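PDB 4PDC: CPXV018 protein from Cowpox virus, which probably acts as a secreted MHC class I-like decoy ligand that engages the NKG2D receptor of natural killer cells and so helps the virus evade them. Local coordinates for residues E[127-131]-E[132-136]. The protein carries 2 engineered substitutions. Numbering follows the deposited sequence.
Sequences KWFDG and EDCIM
At the turn from Asp-130 into helix 131-146, the backbone enters its first helical hydrogen bonds, from Cys-134 N to Asp-130 O (3.1 Å) and from Ile-135 N to Gly-131 O (3.1 Å). The carboxylate of Asp-130 turns back over this first turn: CG sits between its own backbone N and carbonyl carbon (chi1 61°), which lets OD1 accept from Asp-133 N at 2.8 Å, the donor lying nearly in line with the C-O bond. Asp-133 returns the bond, its OD2 accepting from Asp-130 N at 2.9 Å, with the donor tilted 36° out of the Asp-133 carboxylate plane. The two side chains cross almost perpendicularly, yet their carboxylate planes differ by only 19°, and Asp-130 OD1 comes within 3.1 Å of Asp-133 OD2. The N-H donors at each of these oxygens, and a basic side chain of another protein's chain that forms a salt bridge with Asp-133 OD2, probably offset this repulsion. One water donates to both Asp-130 OD2 and Asp-133 OD1, and a second joins Asp-130 OD2 to Glu-132 OE1. Asp-133 OD1 and Glu-132 OE1 are also hydrogen-bonded to side chains of a further protein chain. The buried Phe-129 ring is met obliquely by the start of the helix, with CD1 3.6 Å from Asp-133 CB and CZ 3.5 Å from Cys-134 CA. Cys-134 SG, obliquely beside that ring, is disulfide-bonded to Cys-84 on strand 75-87. The reciprocal bonds of Asp-130 and Asp-133 make a capping box with Asp-130 as N-cap; it starts the second part of a broken helix pinned to the sheet by a disulfide, as in the α2 domain of MHC class I-like platforms, here at a protein interface consistent with receptor binding.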
loop_
_atom_site.group_PDB
_atom_site.type_symbol
_atom_site.label_atom_id
_atom_site.label_comp_id
_atom_site.label_asym_id
_atom_site.label_seq_id
_atom_site.Cartn_x
_atom_site.Cartn_y
_atom_site.Cartn_z
ATOM N N LYS E 127 6.057 -2.293 0.511
ATOM C CA LYS E 127 5.724 -0.912 0.822
ATOM C C LYS E 127 4.541 -0.444 -0.026
ATOM O O LYS E 127 3.571 0.098 0.503
ATOM C CB LYS E 127 6.934 -0.011 0.597
ATOM C CG LYS E 127 6.763 1.408 1.111
ATOM C CD LYS E 127 8.092 2.146 1.084
ATOM C CE LYS E 127 7.963 3.571 1.588
ATOM N NZ LYS E 127 9.303 4.222 1.699
ATOM N N TRP E 128 4.613 -0.686 -1.334
ATOM C CA TRP E 128 3.545 -0.302 -2.260
ATOM C C TRP E 128 2.948 -1.505 -2.993
ATOM O O TRP E 128 2.072 -1.346 -3.842
ATOM C CB TRP E 128 4.075 0.708 -3.281
ATOM C CG TRP E 128 4.422 2.033 -2.675
ATOM C CD1 TRP E 128 5.668 2.504 -2.391
ATOM C CD2 TRP E 128 3.504 3.050 -2.268
ATOM N NE1 TRP E 128 5.584 3.757 -1.835
ATOM C CE2 TRP E 128 4.266 4.117 -1.752
ATOM C CE3 TRP E 128 2.110 3.168 -2.297
ATOM C CZ2 TRP E 128 3.682 5.282 -1.264
ATOM C CZ3 TRP E 128 1.534 4.327 -1.815
ATOM C CH2 TRP E 128 2.319 5.369 -1.303
ATOM N N PHE E 129 3.415 -2.703 -2.649
ATOM C CA PHE E 129 3.089 -3.916 -3.400
ATOM C C PHE E 129 2.887 -5.114 -2.471
ATOM O O PHE E 129 3.814 -5.888 -2.240
ATOM C CB PHE E 129 4.204 -4.203 -4.414
ATOM C CG PHE E 129 3.911 -5.342 -5.349
ATOM C CD1 PHE E 129 2.862 -5.268 -6.250
ATOM C CD2 PHE E 129 4.709 -6.475 -5.352
ATOM C CE1 PHE E 129 2.598 -6.311 -7.120
ATOM C CE2 PHE E 129 4.450 -7.522 -6.218
ATOM C CZ PHE E 129 3.394 -7.439 -7.104
ATOM N N ASP E 130 1.674 -5.270 -1.943
ATOM C CA ASP E 130 1.387 -6.362 -1.015
ATOM C C ASP E 130 0.914 -7.610 -1.760
ATOM O O ASP E 130 0.880 -7.637 -2.991
ATOM C CB ASP E 130 0.348 -5.929 0.032
ATOM C CG ASP E 130 -0.995 -5.518 -0.576
ATOM O OD1 ASP E 130 -1.394 -6.060 -1.630
ATOM O OD2 ASP E 130 -1.669 -4.656 0.031
ATOM N N GLY E 131 0.553 -8.643 -1.007
ATOM C CA GLY E 131 0.156 -9.908 -1.597
ATOM C C GLY E 131 -1.060 -9.792 -2.498
ATOM O O GLY E 131 -1.106 -10.387 -3.578
ATOM N N GLU E 132 -2.053 -9.028 -2.055
ATOM C CA GLU E 132 -3.262 -8.834 -2.841
ATOM C C GLU E 132 -2.937 -8.149 -4.168
ATOM O O GLU E 132 -3.509 -8.492 -5.202
ATOM C CB GLU E 132 -4.289 -8.024 -2.053
ATOM C CG GLU E 132 -5.668 -8.018 -2.686
ATOM C CD GLU E 132 -6.715 -7.356 -1.812
ATOM O OE1 GLU E 132 -6.343 -6.732 -0.792
ATOM O OE2 GLU E 132 -7.915 -7.469 -2.146
ATOM N N ASP E 133 -2.017 -7.188 -4.135
ATOM C CA ASP E 133 -1.549 -6.537 -5.354
ATOM C C ASP E 133 -0.923 -7.548 -6.314
ATOM O O ASP E 133 -1.194 -7.525 -7.513
ATOM C CB ASP E 133 -0.529 -5.437 -5.033
ATOM C CG ASP E 133 -1.106 -4.332 -4.168
ATOM O OD1 ASP E 133 -2.327 -4.075 -4.253
ATOM O OD2 ASP E 133 -0.330 -3.712 -3.404
ATOM N N CYS E 134 -0.085 -8.431 -5.781
ATOM C CA CYS E 134 0.602 -9.423 -6.599
ATOM C C CYS E 134 -0.397 -10.324 -7.317
ATOM O O CYS E 134 -0.214 -10.657 -8.487
ATOM C CB CYS E 134 1.550 -10.263 -5.737
ATOM S SG CYS E 134 2.445 -11.552 -6.638
ATOM N N ILE E 135 -1.463 -10.700 -6.618
ATOM C CA ILE E 135 -2.499 -11.549 -7.198
ATOM C C ILE E 135 -3.256 -10.801 -8.295
ATOM O O ILE E 135 -3.573 -11.366 -9.341
ATOM C CB ILE E 135 -3.501 -12.033 -6.121
ATOM C CG1 ILE E 135 -2.798 -12.926 -5.088
ATOM C CG2 ILE E 135 -4.685 -12.768 -6.759
ATOM C CD1 ILE E 135 -2.366 -14.284 -5.612
ATOM N N MET E 136 -3.558 -9.531 -8.050
ATOM C CA MET E 136 -4.295 -8.741 -9.028
ATOM C C MET E 136 -3.425 -8.446 -10.250
ATOM O O MET E 136 -3.921 -8.441 -11.381
ATOM C CB MET E 136 -4.809 -7.448 -8.393
ATOM C CG MET E 136 -5.865 -7.690 -7.323
ATOM S SD MET E 136 -7.366 -8.441 -7.982
ATOM C CE MET E 136 -8.120 -7.022 -8.770
HETATM O O HOH W 1 -3.193 -3.116 -1.725
HETATM O O HOH W 2 -4.154 -5.699 0.639
#